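Local coordinates for protein bacterial leucyl aminopeptidase (Legionella pneumophila, PDB 6ESL) that probably removes amino acids, preferentially leucine, from peptide N-termini as a type II-secreted zinc aminopeptidase of the M28 family, at residues B[207-212]-B[333-338]; B[281-286]-B[380-385]; B[306-311]-B[384-389]; B[310-315]-B[347-352]. One frame throughout, in Å; residues are numbered along the deposited sequence.

Contact 1: residues B[207-212]-B[333-338]; sequences GAHMDT and CSDHAS. With ZN (zinc ion), chain F.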
loop_
_atom_site.group_PDB
_atom_site.type_symbol
_atom_site.label_atom_id
_atom_site.label_comp_id
_atom_site.label_asym_id
_atom_site.label_seq_id
_atom_site.Cartn_x
_atom_site.Cartn_y
_atom_site.Cartn_z
ATOM N N GLY B 207 -18.631 -8.405 -1.359
ATOM C CA GLY B 207 -18.936 -9.263 -2.481
ATOM C C GLY B 207 -18.189 -10.553 -2.586
ATOM O O GLY B 207 -17.144 -10.748 -1.922
ATOM N N ALA B 208 -18.661 -11.365 -3.515
ATOM C CA ALA B 208 -18.078 -12.651 -3.919
ATOM C C ALA B 208 -18.723 -12.975 -5.283
ATOM O O ALA B 208 -19.775 -12.385 -5.615
ATOM C CB ALA B 208 -18.504 -13.745 -2.893
ATOM N N HIS B 209 -18.232 -13.941 -5.992
ATOM C CA HIS B 209 -18.794 -14.339 -7.245
ATOM C C HIS B 209 -19.396 -15.717 -7.120
ATOM O O HIS B 209 -18.836 -16.536 -6.519
ATOM C CB HIS B 209 -17.858 -14.160 -8.435
ATOM C CG HIS B 209 -16.707 -15.084 -8.523
ATOM N ND1 HIS B 209 -16.732 -16.243 -9.231
ATOM C CD2 HIS B 209 -15.448 -14.972 -8.058
ATOM C CE1 HIS B 209 -15.556 -16.818 -9.174
ATOM N NE2 HIS B 209 -14.775 -16.068 -8.456
ATOM N N MET B 210 -20.507 -15.943 -7.802
ATOM C CA MET B 210 -21.301 -17.131 -7.560
ATOM C C MET B 210 -20.953 -18.217 -8.601
ATOM O O MET B 210 -21.394 -19.406 -8.474
ATOM C CB MET B 210 -22.813 -16.768 -7.665
ATOM C CG MET B 210 -23.322 -16.484 -9.070
ATOM S SD MET B 210 -25.120 -16.294 -9.048
ATOM C CE MET B 210 -25.379 -14.678 -8.417
ATOM N N ASP B 211 -20.284 -17.819 -9.674
ATOM C CA ASP B 211 -20.119 -18.655 -10.842
ATOM C C ASP B 211 -18.862 -19.514 -10.883
ATOM O O ASP B 211 -17.951 -19.344 -10.076
ATOM C CB ASP B 211 -20.225 -17.824 -12.150
ATOM C CG ASP B 211 -19.037 -16.869 -12.332
ATOM O OD1 ASP B 211 -18.705 -16.200 -11.353
ATOM O OD2 ASP B 211 -18.499 -16.807 -13.466
ATOM N N THR B 212 -18.857 -20.409 -11.874
ATOM C CA THR B 212 -17.770 -21.289 -12.229
ATOM C C THR B 212 -17.647 -21.382 -13.712
ATOM O O THR B 212 -18.427 -20.771 -14.503
ATOM C CB THR B 212 -18.037 -22.732 -11.716
ATOM O OG1 THR B 212 -19.150 -23.332 -12.483
ATOM C CG2 THR B 212 -18.309 -22.740 -10.234
ATOM N N CYS B 333 -8.285 -9.561 -12.086
ATOM C CA CYS B 333 -8.100 -10.648 -11.131
ATOM C C CYS B 333 -9.443 -11.132 -10.597
ATOM O O CYS B 333 -9.801 -12.303 -10.734
ATOM C CB CYS B 333 -7.204 -10.200 -9.975
ATOM S SG CYS B 333 -6.893 -11.477 -8.733
ATOM N N SER B 334 -10.178 -10.210 -9.989
ATOM C CA SER B 334 -11.502 -10.466 -9.475
ATOM C C SER B 334 -12.322 -9.199 -9.424
ATOM O O SER B 334 -11.898 -8.153 -9.868
ATOM C CB SER B 334 -11.430 -11.090 -8.084
ATOM O OG SER B 334 -12.578 -11.795 -7.753
ATOM N N ASP B 335 -13.518 -9.315 -8.865
ATOM C CA ASP B 335 -14.537 -8.272 -8.989
ATOM C C ASP B 335 -14.215 -6.918 -8.336
ATOM O O ASP B 335 -14.756 -5.904 -8.746
ATOM C CB ASP B 335 -15.945 -8.797 -8.534
ATOM C CG ASP B 335 -16.348 -9.966 -9.310
ATOM O OD1 ASP B 335 -16.566 -9.784 -10.536
ATOM O OD2 ASP B 335 -16.528 -11.064 -8.642
ATOM N N HIS B 336 -13.276 -6.879 -7.395
ATOM C CA HIS B 336 -12.842 -5.600 -6.857
ATOM C C HIS B 336 -12.335 -4.687 -7.947
ATOM O O HIS B 336 -12.477 -3.452 -7.822
ATOM C CB HIS B 336 -11.742 -5.811 -5.822
ATOM C CG HIS B 336 -10.572 -6.562 -6.356
ATOM N ND1 HIS B 336 -10.638 -7.934 -6.639
ATOM C CD2 HIS B 336 -9.314 -6.140 -6.701
ATOM C CE1 HIS B 336 -9.442 -8.282 -7.155
ATOM N NE2 HIS B 336 -8.636 -7.205 -7.205
ATOM N N ALA B 337 -11.820 -5.246 -9.034
ATOM C CA ALA B 337 -11.247 -4.435 -10.096
ATOM C C ALA B 337 -12.264 -3.553 -10.775
ATOM O O ALA B 337 -11.938 -2.457 -11.249
ATOM C CB ALA B 337 -10.494 -5.305 -11.123
ATOM N N SER B 338 -13.482 -4.087 -10.927
ATOM C CA SER B 338 -14.587 -3.344 -11.455
ATOM C C SER B 338 -14.892 -2.039 -10.723
ATOM O O SER B 338 -15.141 -1.003 -11.398
ATOM C CB SER B 338 -15.818 -4.241 -11.618
ATOM O OG SER B 338 -15.481 -5.393 -12.420
HETATM ZN ZN ZN F . -12.655 -16.463 -8.296
HETATM O O HOH W 1 -10.479 -16.667 -8.179
#

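Contact 2: residues B[281-286]-B[380-385]; sequences VQFDMT and SKLAVA. With ZN (zinc ion), chain F.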
loop_
_atom_site.group_PDB
_atom_site.type_symbol
_atom_site.label_atom_id
_atom_site.label_comp_id
_atom_site.label_asym_id
_atom_site.label_seq_id
_atom_site.Cartn_x
_atom_site.Cartn_y
_atom_site.Cartn_z
ATOM N N VAL B 281 -15.214 -4.536 -0.393
ATOM C CA VAL B 281 -14.296 -5.637 -0.250
ATOM C C VAL B 281 -14.792 -6.792 -1.132
ATOM O O VAL B 281 -16.045 -6.966 -1.343
ATOM C CB VAL B 281 -14.099 -6.059 1.236
ATOM C CG1 VAL B 281 -15.396 -6.477 1.880
ATOM C CG2 VAL B 281 -13.048 -7.140 1.440
ATOM N N GLN B 282 -13.846 -7.551 -1.649
ATOM C CA GLN B 282 -14.113 -8.729 -2.435
ATOM C C GLN B 282 -13.549 -9.972 -1.747
ATOM O O GLN B 282 -12.353 -10.025 -1.371
ATOM C CB GLN B 282 -13.514 -8.555 -3.826
ATOM C CG GLN B 282 -13.507 -9.762 -4.767
ATOM C CD GLN B 282 -14.881 -10.152 -5.248
ATOM O OE1 GLN B 282 -15.888 -9.512 -4.902
ATOM N NE2 GLN B 282 -14.923 -11.159 -6.141
ATOM N N PHE B 283 -14.403 -10.981 -1.653
ATOM C CA PHE B 283 -14.009 -12.336 -1.171
ATOM C C PHE B 283 -14.030 -13.343 -2.298
ATOM O O PHE B 283 -15.148 -13.788 -2.755
ATOM C CB PHE B 283 -14.880 -12.749 0.001
ATOM C CG PHE B 283 -14.680 -11.913 1.210
ATOM C CD1 PHE B 283 -13.673 -12.228 2.145
ATOM C CD2 PHE B 283 -15.428 -10.809 1.432
ATOM C CE1 PHE B 283 -13.444 -11.418 3.256
ATOM C CE2 PHE B 283 -15.250 -10.042 2.547
ATOM C CZ PHE B 283 -14.193 -10.321 3.421
ATOM N N ASP B 284 -12.828 -13.593 -2.803
ATOM C CA ASP B 284 -12.596 -14.565 -3.835
ATOM C C ASP B 284 -11.534 -15.521 -3.319
ATOM O O ASP B 284 -10.343 -15.210 -3.281
ATOM C CB ASP B 284 -12.108 -13.886 -5.114
ATOM C CG ASP B 284 -11.856 -14.872 -6.238
ATOM O OD1 ASP B 284 -12.063 -16.085 -6.023
ATOM O OD2 ASP B 284 -11.450 -14.435 -7.336
ATOM N N MET B 285 -12.001 -16.692 -2.923
ATOM C CA MET B 285 -11.184 -17.800 -2.457
ATOM C C MET B 285 -10.785 -17.522 -1.000
ATOM O O MET B 285 -9.896 -16.695 -0.657
ATOM C CB MET B 285 -10.016 -18.197 -3.355
ATOM C CG MET B 285 -10.417 -18.369 -4.789
ATOM S SD MET B 285 -9.142 -18.883 -5.910
ATOM C CE MET B 285 -7.871 -17.649 -5.672
ATOM N N THR B 286 -11.486 -18.225 -0.125
ATOM C CA THR B 286 -11.356 -18.042 1.334
ATOM C C THR B 286 -11.061 -19.333 2.107
ATOM O O THR B 286 -11.034 -19.343 3.353
ATOM C CB THR B 286 -12.661 -17.456 1.912
ATOM O OG1 THR B 286 -13.723 -18.381 1.788
ATOM C CG2 THR B 286 -12.994 -16.098 1.315
ATOM N N SER B 380 -14.963 -14.914 6.922
ATOM C CA SER B 380 -16.300 -14.498 7.274
ATOM C C SER B 380 -16.225 -13.464 8.384
ATOM O O SER B 380 -16.942 -12.420 8.378
ATOM C CB SER B 380 -17.139 -15.736 7.618
ATOM O OG SER B 380 -18.494 -15.389 7.709
ATOM N N LYS B 381 -15.324 -13.697 9.355
ATOM C CA LYS B 381 -15.116 -12.755 10.436
ATOM C C LYS B 381 -14.631 -11.441 9.923
ATOM O O LYS B 381 -15.005 -10.402 10.424
ATOM C CB LYS B 381 -14.106 -13.310 11.448
ATOM C CG LYS B 381 -14.721 -14.431 12.300
ATOM C CD LYS B 381 -13.786 -15.012 13.304
ATOM C CE LYS B 381 -14.488 -16.195 13.903
ATOM N NZ LYS B 381 -13.815 -16.815 15.045
ATOM N N LEU B 382 -13.730 -11.490 8.966
ATOM C CA LEU B 382 -13.211 -10.269 8.390
ATOM C C LEU B 382 -14.340 -9.456 7.746
ATOM O O LEU B 382 -14.354 -8.237 7.879
ATOM C CB LEU B 382 -12.057 -10.558 7.406
ATOM C CG LEU B 382 -11.410 -9.380 6.689
ATOM C CD1 LEU B 382 -10.913 -8.332 7.666
ATOM C CD2 LEU B 382 -10.241 -9.791 5.759
ATOM N N ALA B 383 -15.235 -10.126 7.007
ATOM C CA ALA B 383 -16.362 -9.426 6.346
ATOM C C ALA B 383 -17.237 -8.738 7.420
ATOM O O ALA B 383 -17.640 -7.584 7.218
ATOM C CB ALA B 383 -17.218 -10.411 5.562
ATOM N N VAL B 384 -17.570 -9.502 8.470
ATOM C CA VAL B 384 -18.378 -8.962 9.602
ATOM C C VAL B 384 -17.713 -7.733 10.217
ATOM O O VAL B 384 -18.360 -6.699 10.444
ATOM C CB VAL B 384 -18.688 -10.007 10.699
ATOM C CG1 VAL B 384 -19.316 -9.392 11.972
ATOM C CG2 VAL B 384 -19.638 -11.012 10.148
ATOM N N ALA B 385 -16.404 -7.821 10.432
ATOM C CA ALA B 385 -15.696 -6.708 11.082
ATOM C C ALA B 385 -15.637 -5.475 10.170
ATOM O O ALA B 385 -15.829 -4.350 10.639
ATOM C CB ALA B 385 -14.314 -7.148 11.499
HETATM ZN ZN ZN F . -12.655 -16.463 -8.296
HETATM O O HOH W 1 -10.479 -16.667 -8.179
#

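Contact 3: residues B[306-311]-B[384-389]; sequences RDLSNY and VAFAIE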
loop_
_atom_site.group_PDB
_atom_site.type_symbol
_atom_site.label_atom_id
_atom_site.label_comp_id
_atom_site.label_asym_id
_atom_site.label_seq_id
_atom_site.Cartn_x
_atom_site.Cartn_y
_atom_site.Cartn_z
ATOM N N ARG B 306 -5.054 1.589 -1.724
ATOM C CA ARG B 306 -3.992 1.487 -0.751
ATOM C C ARG B 306 -4.417 1.675 0.683
ATOM O O ARG B 306 -4.098 0.817 1.539
ATOM C CB ARG B 306 -2.857 2.471 -1.163
ATOM C CG ARG B 306 -1.784 2.652 -0.077
ATOM C CD ARG B 306 -0.648 3.499 -0.583
ATOM N NE ARG B 306 0.569 3.169 0.190
ATOM C CZ ARG B 306 1.780 3.691 -0.068
ATOM N NH1 ARG B 306 1.965 4.540 -1.102
ATOM N NH2 ARG B 306 2.799 3.403 0.723
ATOM N N ASP B 307 -5.133 2.745 1.022
ATOM C CA ASP B 307 -5.586 2.920 2.392
ATOM C C ASP B 307 -6.565 1.851 2.852
ATOM O O ASP B 307 -6.503 1.387 3.955
ATOM C CB ASP B 307 -6.192 4.304 2.640
ATOM C CG ASP B 307 -5.163 5.416 2.601
ATOM O OD1 ASP B 307 -3.945 5.144 2.667
ATOM O OD2 ASP B 307 -5.587 6.582 2.506
ATOM N N LEU B 308 -7.503 1.449 1.978
ATOM C CA LEU B 308 -8.473 0.420 2.430
ATOM C C LEU B 308 -7.774 -0.933 2.660
ATOM O O LEU B 308 -8.104 -1.657 3.603
ATOM C CB LEU B 308 -9.615 0.304 1.411
ATOM C CG LEU B 308 -10.784 -0.600 1.861
ATOM C CD1 LEU B 308 -11.480 -0.004 3.045
ATOM C CD2 LEU B 308 -11.752 -0.802 0.702
ATOM N N SER B 309 -6.784 -1.238 1.832
ATOM C CA SER B 309 -5.977 -2.471 1.928
ATOM C C SER B 309 -5.194 -2.515 3.215
ATOM O O SER B 309 -5.236 -3.523 3.990
ATOM C CB SER B 309 -5.056 -2.659 0.739
ATOM O OG SER B 309 -5.756 -2.658 -0.499
ATOM N N ASN B 310 -4.564 -1.402 3.528
ATOM C CA ASN B 310 -3.911 -1.262 4.861
ATOM C C ASN B 310 -4.872 -1.418 6.014
ATOM O O ASN B 310 -4.539 -2.053 7.004
ATOM C CB ASN B 310 -3.199 0.101 5.012
ATOM C CG ASN B 310 -1.963 0.256 4.094
ATOM O OD1 ASN B 310 -1.361 -0.737 3.647
ATOM N ND2 ASN B 310 -1.517 1.541 3.910
ATOM N N TYR B 311 -6.060 -0.862 5.888
ATOM C CA TYR B 311 -7.067 -1.050 6.903
ATOM C C TYR B 311 -7.469 -2.564 7.093
ATOM O O TYR B 311 -7.595 -3.050 8.207
ATOM C CB TYR B 311 -8.322 -0.217 6.588
ATOM C CG TYR B 311 -9.329 -0.250 7.653
ATOM C CD1 TYR B 311 -9.041 0.238 8.928
ATOM C CD2 TYR B 311 -10.628 -0.711 7.400
ATOM C CE1 TYR B 311 -10.027 0.228 9.928
ATOM C CE2 TYR B 311 -11.585 -0.774 8.374
ATOM C CZ TYR B 311 -11.315 -0.281 9.626
ATOM O OH TYR B 311 -12.279 -0.314 10.602
ATOM N N VAL B 384 -17.570 -9.502 8.470
ATOM C CA VAL B 384 -18.378 -8.962 9.602
ATOM C C VAL B 384 -17.713 -7.733 10.217
ATOM O O VAL B 384 -18.360 -6.699 10.444
ATOM C CB VAL B 384 -18.688 -10.007 10.699
ATOM C CG1 VAL B 384 -19.316 -9.392 11.972
ATOM C CG2 VAL B 384 -19.638 -11.012 10.148
ATOM N N ALA B 385 -16.404 -7.821 10.432
ATOM C CA ALA B 385 -15.696 -6.708 11.082
ATOM C C ALA B 385 -15.637 -5.475 10.170
ATOM O O ALA B 385 -15.829 -4.350 10.639
ATOM C CB ALA B 385 -14.314 -7.148 11.499
ATOM N N PHE B 386 -15.352 -5.662 8.884
ATOM C CA PHE B 386 -15.379 -4.626 7.902
ATOM C C PHE B 386 -16.754 -3.928 7.827
ATOM O O PHE B 386 -16.855 -2.717 7.872
ATOM C CB PHE B 386 -15.051 -5.298 6.528
ATOM C CG PHE B 386 -14.907 -4.381 5.367
ATOM C CD1 PHE B 386 -13.647 -3.830 5.067
ATOM C CD2 PHE B 386 -15.968 -4.119 4.503
ATOM C CE1 PHE B 386 -13.472 -2.989 3.948
ATOM C CE2 PHE B 386 -15.795 -3.279 3.387
ATOM C CZ PHE B 386 -14.547 -2.710 3.128
ATOM N N ALA B 387 -17.817 -4.722 7.791
ATOM C CA ALA B 387 -19.173 -4.151 7.743
ATOM C C ALA B 387 -19.441 -3.298 8.977
ATOM O O ALA B 387 -19.770 -2.088 8.857
ATOM C CB ALA B 387 -20.220 -5.251 7.653
ATOM N N ILE B 388 -19.251 -3.893 10.139
ATOM C CA ILE B 388 -19.636 -3.196 11.371
ATOM C C ILE B 388 -18.765 -1.958 11.582
ATOM O O ILE B 388 -19.295 -0.894 11.857
ATOM C CB ILE B 388 -19.651 -4.150 12.587
ATOM C CG1 ILE B 388 -20.784 -5.172 12.466
ATOM C CG2 ILE B 388 -19.739 -3.371 13.885
ATOM C CD1 ILE B 388 -20.661 -6.343 13.397
ATOM N N GLU B 389 -17.447 -2.043 11.424
ATOM C CA GLU B 389 -16.628 -0.852 11.604
ATOM C C GLU B 389 -16.989 0.276 10.651
ATOM O O GLU B 389 -17.112 1.415 11.088
ATOM C CB GLU B 389 -15.112 -1.118 11.429
ATOM C CG GLU B 389 -14.503 -1.855 12.618
ATOM C CD GLU B 389 -14.257 -0.934 13.842
ATOM O OE1 GLU B 389 -14.295 0.326 13.649
ATOM O OE2 GLU B 389 -14.061 -1.496 14.981
#

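Contact 4: residues B[310-315]-B[347-352]; sequences NYLAKL and AFPCET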
loop_
_atom_site.group_PDB
_atom_site.type_symbol
_atom_site.label_atom_id
_atom_site.label_comp_id
_atom_site.label_asym_id
_atom_site.label_seq_id
_atom_site.Cartn_x
_atom_site.Cartn_y
_atom_site.Cartn_z
ATOM N N ASN B 310 -4.564 -1.402 3.528
ATOM C CA ASN B 310 -3.911 -1.262 4.861
ATOM C C ASN B 310 -4.872 -1.418 6.014
ATOM O O ASN B 310 -4.539 -2.053 7.004
ATOM C CB ASN B 310 -3.199 0.101 5.012
ATOM C CG ASN B 310 -1.963 0.256 4.094
ATOM O OD1 ASN B 310 -1.361 -0.737 3.647
ATOM N ND2 ASN B 310 -1.517 1.541 3.910
ATOM N N TYR B 311 -6.060 -0.862 5.888
ATOM C CA TYR B 311 -7.067 -1.050 6.903
ATOM C C TYR B 311 -7.469 -2.564 7.093
ATOM O O TYR B 311 -7.595 -3.050 8.207
ATOM C CB TYR B 311 -8.322 -0.217 6.588
ATOM C CG TYR B 311 -9.329 -0.250 7.653
ATOM C CD1 TYR B 311 -9.041 0.238 8.928
ATOM C CD2 TYR B 311 -10.628 -0.711 7.400
ATOM C CE1 TYR B 311 -10.027 0.228 9.928
ATOM C CE2 TYR B 311 -11.585 -0.774 8.374
ATOM C CZ TYR B 311 -11.315 -0.281 9.626
ATOM O OH TYR B 311 -12.279 -0.314 10.602
ATOM N N LEU B 312 -7.630 -3.273 5.988
ATOM C CA LEU B 312 -7.834 -4.719 6.113
ATOM C C LEU B 312 -6.709 -5.398 6.890
ATOM O O LEU B 312 -6.954 -6.236 7.665
ATOM C CB LEU B 312 -7.922 -5.430 4.736
ATOM C CG LEU B 312 -9.109 -5.252 3.876
ATOM C CD1 LEU B 312 -8.974 -6.360 2.795
ATOM C CD2 LEU B 312 -10.424 -5.355 4.573
ATOM N N ALA B 313 -5.469 -5.040 6.623
ATOM C CA ALA B 313 -4.337 -5.618 7.369
ATOM C C ALA B 313 -4.523 -5.410 8.860
ATOM O O ALA B 313 -4.364 -6.345 9.633
ATOM C CB ALA B 313 -2.999 -5.036 6.852
ATOM N N LYS B 314 -4.917 -4.215 9.260
ATOM C CA LYS B 314 -5.197 -3.910 10.670
ATOM C C LYS B 314 -6.371 -4.672 11.247
ATOM O O LYS B 314 -6.293 -5.186 12.345
ATOM C CB LYS B 314 -5.477 -2.415 10.843
ATOM C CG LYS B 314 -4.191 -1.609 10.898
ATOM C CD LYS B 314 -4.437 -0.121 10.683
ATOM C CE LYS B 314 -4.878 0.558 11.988
ATOM N NZ LYS B 314 -5.209 1.948 11.555
ATOM N N LEU B 315 -7.454 -4.780 10.466
ATOM C CA LEU B 315 -8.598 -5.553 10.886
ATOM C C LEU B 315 -8.196 -6.979 11.073
ATOM O O LEU B 315 -8.656 -7.603 12.040
ATOM C CB LEU B 315 -9.772 -5.498 9.893
ATOM C CG LEU B 315 -10.508 -4.187 9.709
ATOM C CD1 LEU B 315 -11.472 -4.311 8.551
ATOM C CD2 LEU B 315 -11.251 -3.803 11.017
ATOM N N ALA B 347 -10.902 -3.393 -1.943
ATOM C CA ALA B 347 -9.811 -4.202 -1.369
ATOM C C ALA B 347 -10.160 -5.679 -1.527
ATOM O O ALA B 347 -11.355 -6.014 -1.648
ATOM C CB ALA B 347 -9.619 -3.884 0.084
ATOM N N PHE B 348 -9.098 -6.511 -1.481
ATOM C CA PHE B 348 -9.177 -7.922 -1.824
ATOM C C PHE B 348 -8.221 -8.730 -0.890
ATOM O O PHE B 348 -7.015 -8.884 -1.163
ATOM C CB PHE B 348 -8.857 -8.149 -3.296
ATOM C CG PHE B 348 -8.851 -9.582 -3.737
ATOM C CD1 PHE B 348 -9.667 -10.534 -3.168
ATOM C CD2 PHE B 348 -8.017 -10.002 -4.746
ATOM C CE1 PHE B 348 -9.568 -11.889 -3.576
ATOM C CE2 PHE B 348 -7.953 -11.341 -5.186
ATOM C CZ PHE B 348 -8.782 -12.276 -4.630
ATOM N N PRO B 349 -8.775 -9.272 0.208
ATOM C CA PRO B 349 -8.033 -10.244 0.960
ATOM C C PRO B 349 -8.261 -11.656 0.397
ATOM O O PRO B 349 -9.361 -11.913 -0.127
ATOM C CB PRO B 349 -8.661 -10.145 2.327
ATOM C CG PRO B 349 -10.120 -9.798 2.041
ATOM C CD PRO B 349 -10.158 -9.111 0.715
ATOM N N CYS B 350 -7.264 -12.539 0.491
ATOM C CA CYS B 350 -7.333 -13.843 -0.153
ATOM C C CYS B 350 -6.585 -14.914 0.582
ATOM O O CYS B 350 -5.783 -14.673 1.463
ATOM C CB CYS B 350 -6.865 -13.710 -1.659
ATOM S SG CYS B 350 -7.046 -15.141 -2.745
ATOM N N GLU B 351 -7.001 -16.121 0.304
ATOM C CA GLU B 351 -6.583 -17.315 1.034
ATOM C C GLU B 351 -5.109 -17.670 0.905
ATOM O O GLU B 351 -4.537 -18.283 1.831
ATOM C CB GLU B 351 -7.398 -18.544 0.583
ATOM C CG GLU B 351 -7.180 -18.865 -0.927
ATOM C CD GLU B 351 -8.045 -19.984 -1.514
ATOM O OE1 GLU B 351 -9.088 -20.260 -0.933
ATOM O OE2 GLU B 351 -7.619 -20.554 -2.550
ATOM N N THR B 352 -4.494 -17.322 -0.214
ATOM C CA THR B 352 -3.098 -17.600 -0.465
ATOM C C THR B 352 -2.465 -16.440 -1.226
ATOM O O THR B 352 -3.137 -15.572 -1.778
ATOM C CB THR B 352 -2.858 -18.841 -1.367
ATOM O OG1 THR B 352 -3.449 -18.605 -2.636
ATOM C CG2 THR B 352 -3.544 -20.093 -0.861
#

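Contact 1: residues B[207-212]-B[333-338]
A slight, fully buried side-chain contact joins His209, at the end of strand 203-209, to Asp335, in the segment leading into helix 336-340, beside the zinc site. No hydrogen bond links the two segments. Asp335 brings OD2 to 3.4 Å from His209 CB, so the carboxylate meets the root of the histidine rather than its nitrogens. The side chains cross nearly at right angles, with ring and carboxylate planes 73° apart. With chi1 at 71°, His209 CG sits between its backbone N and carbonyl carbon, and the ring is turned so that NE2 binds zinc at 2.2 Å. On the other side of the ring, ND1 donates to Asp211 OD1 over 2.9 Å. That bond is bent, at 141°, and reaches the oxygen from above the carboxylate plane. The imidazole is therefore held at both nitrogens, which fixes its rotation. Ser334 passes farther off, its OG 4.3 Å from His209 CD2; that hydroxyl is hydrogen-bonded to Gln282 and to the zinc ligand Asp284, making it a second-shell group. Asp335 OD2 has a weak hydrogen bond from Gln282 NE2. Asp222 and Asp284 bind the same zinc as His209, as does a water, at 2.2 Å. Metal ligands at or just beyond the ends of neighbouring parallel strands, joined by one from a helix, with a second shell of polar side chains, are characteristic of the M28 zinc exopeptidase site.

Contact 2: residues B[281-286]-B[380-385]
The ring of Phe283 is the flat group here, and Ala383 and Leu382 come to it at a slant, neither squarely over a face nor in the plane at an edge. Its far end does the touching: Ala383 CB lies 3.6 Å from Phe283 CE2 and 3.7 Å from Phe283 CZ. Across the ring, Phe283 CE1 has a looser neighbour in Leu382 CD2, 4.4 Å away. The interaction is wholly apolar and buried. Phe283 CG stands beside the backbone N, anti to the carbonyl carbon (chi1 -66°), which carries the ring out to the helix. Asp284, next along the chain, faces the other way: its CG is anti to the backbone N (chi1 -180°), and both carboxylate oxygens grip the zinc ion, OD1 at 2.4 Å and OD2 at 2.5 Å. One short segment thus sends a phenyl ring into the core and a chelating carboxylate into the metal site. Ile230 of helix 220-239 and Phe379 of helix 373-391 also touch Phe283. Strand 277-282 runs between strands 203-209 and 346-350 in the central mixed sheet, and helix 373-391 packs against it through Val281 and Phe283, alongside helices 220-239 and 306-320.

Contact 3: residues B[306-311]-B[384-389]
Two helical segments face each other with Tyr311 and Phe386 as their closest backbone points, 9.1 Å apart between CA atoms, so long side chains must bridge the gap. Leu308 does so with a methyl: its CD1 stands 3.7 Å from Phe386 CE1, at the edge of the ring and near its plane, with Phe386 CZ next at 4.1 Å. Leucine and phenyl ring cross at about a right angle. Both Leu308 and Phe386 have CG anti to the backbone N (chi1 -172° and -175°), which carries the ends of these side chains closer to each other than their CB directions suggest. Helices 306-320 and 373-391 meet here as part of the helical layer against the mixed sheet of the M28 alpha/beta fold, and Leu315 of the first helix also touches Phe386. One turn further along, Tyr311 reaches across to Glu389. Its OH lies 3.1 Å from Glu389 CB and 3.4 Å from Glu389 CG, so the hydroxyl rests against the aliphatic root of the glutamate. Ring and carboxylate planes stand 76° apart. The polar groups find partners elsewhere: Tyr311 OH bonds to Glu114 O, while the bent Glu389 side chain takes bonds at OE2 with Tyr319 OH and His117 N and at OE1 with Lys116 N. On helix 306-320, Asp307 forms a salt bridge with Arg328 of the second subunit.

Contact 4: residues B[310-315]-B[347-352]
Leu312 carries this contact from the helix, reaching Ala347 and Pro349 on strand 346-350. Its CB points toward the strand but stops short of touching it. CG, placed beside the backbone N and anti to the carbonyl carbon (chi1 -72°), comes within 4.1 Å of Ala347 CB. From there the two methyls part. CD1 is the working tip: it lies 3.7 Å from Ala347 CB and over the pyrrolidine ring of Pro349, where CD is 3.6 Å from Leu312 CD1 and CG and CB are nearly as close. Such similar distances mean that the methyl sits above the ring rather than against one corner of it. Phe348 N, between those two residues, is a looser neighbour of the same methyl at 4.3 Å. CD2 turns instead to helix 373-391, where it meets the ring of Phe386. The one leucine therefore wedges between a strand and a second helix. The side chains of Leu312 and Pro349 cross at about a right angle, while the CA atoms of the two residues lie 7.6 Å apart. Phe348 points away from the helix, and its ring stacks with that of His336 on the metal-site side. In the sheet, Ala347 shares backbone hydrogen bonds with Val280 and Gln282. Across the two segments there is no hydrogen bond and no charge pair. Pro349 meets the methyl chiefly through its ring carbons; with apolar groups on both sides, the attraction is dispersion and the exclusion of water, and the fit of these two segments rests on shape complementarity.

All four contacts belong to the M28 peptidase domain and gather around its mixed sheet. Contacts 1 and 2, centres 12 Å apart, sit on the neighbouring strands 203-209 and 277-282 and share one zinc ion and its bound water. Contact 4 adds the next strand, 346-350, its centre 9 Å from that of contact 2. Contact 3, centre 8 Å from that of contact 4, joins helices 306-320 and 373-391; it shares the first with contact 4 and the second with contact 2. Along the chain the segments start at 207, 281, 306, 310, 333, 347, 380 and 384, so contact 1 crosses the others. Widely separated pieces of sequence thus tie the metal site to the helices packed on the sheet.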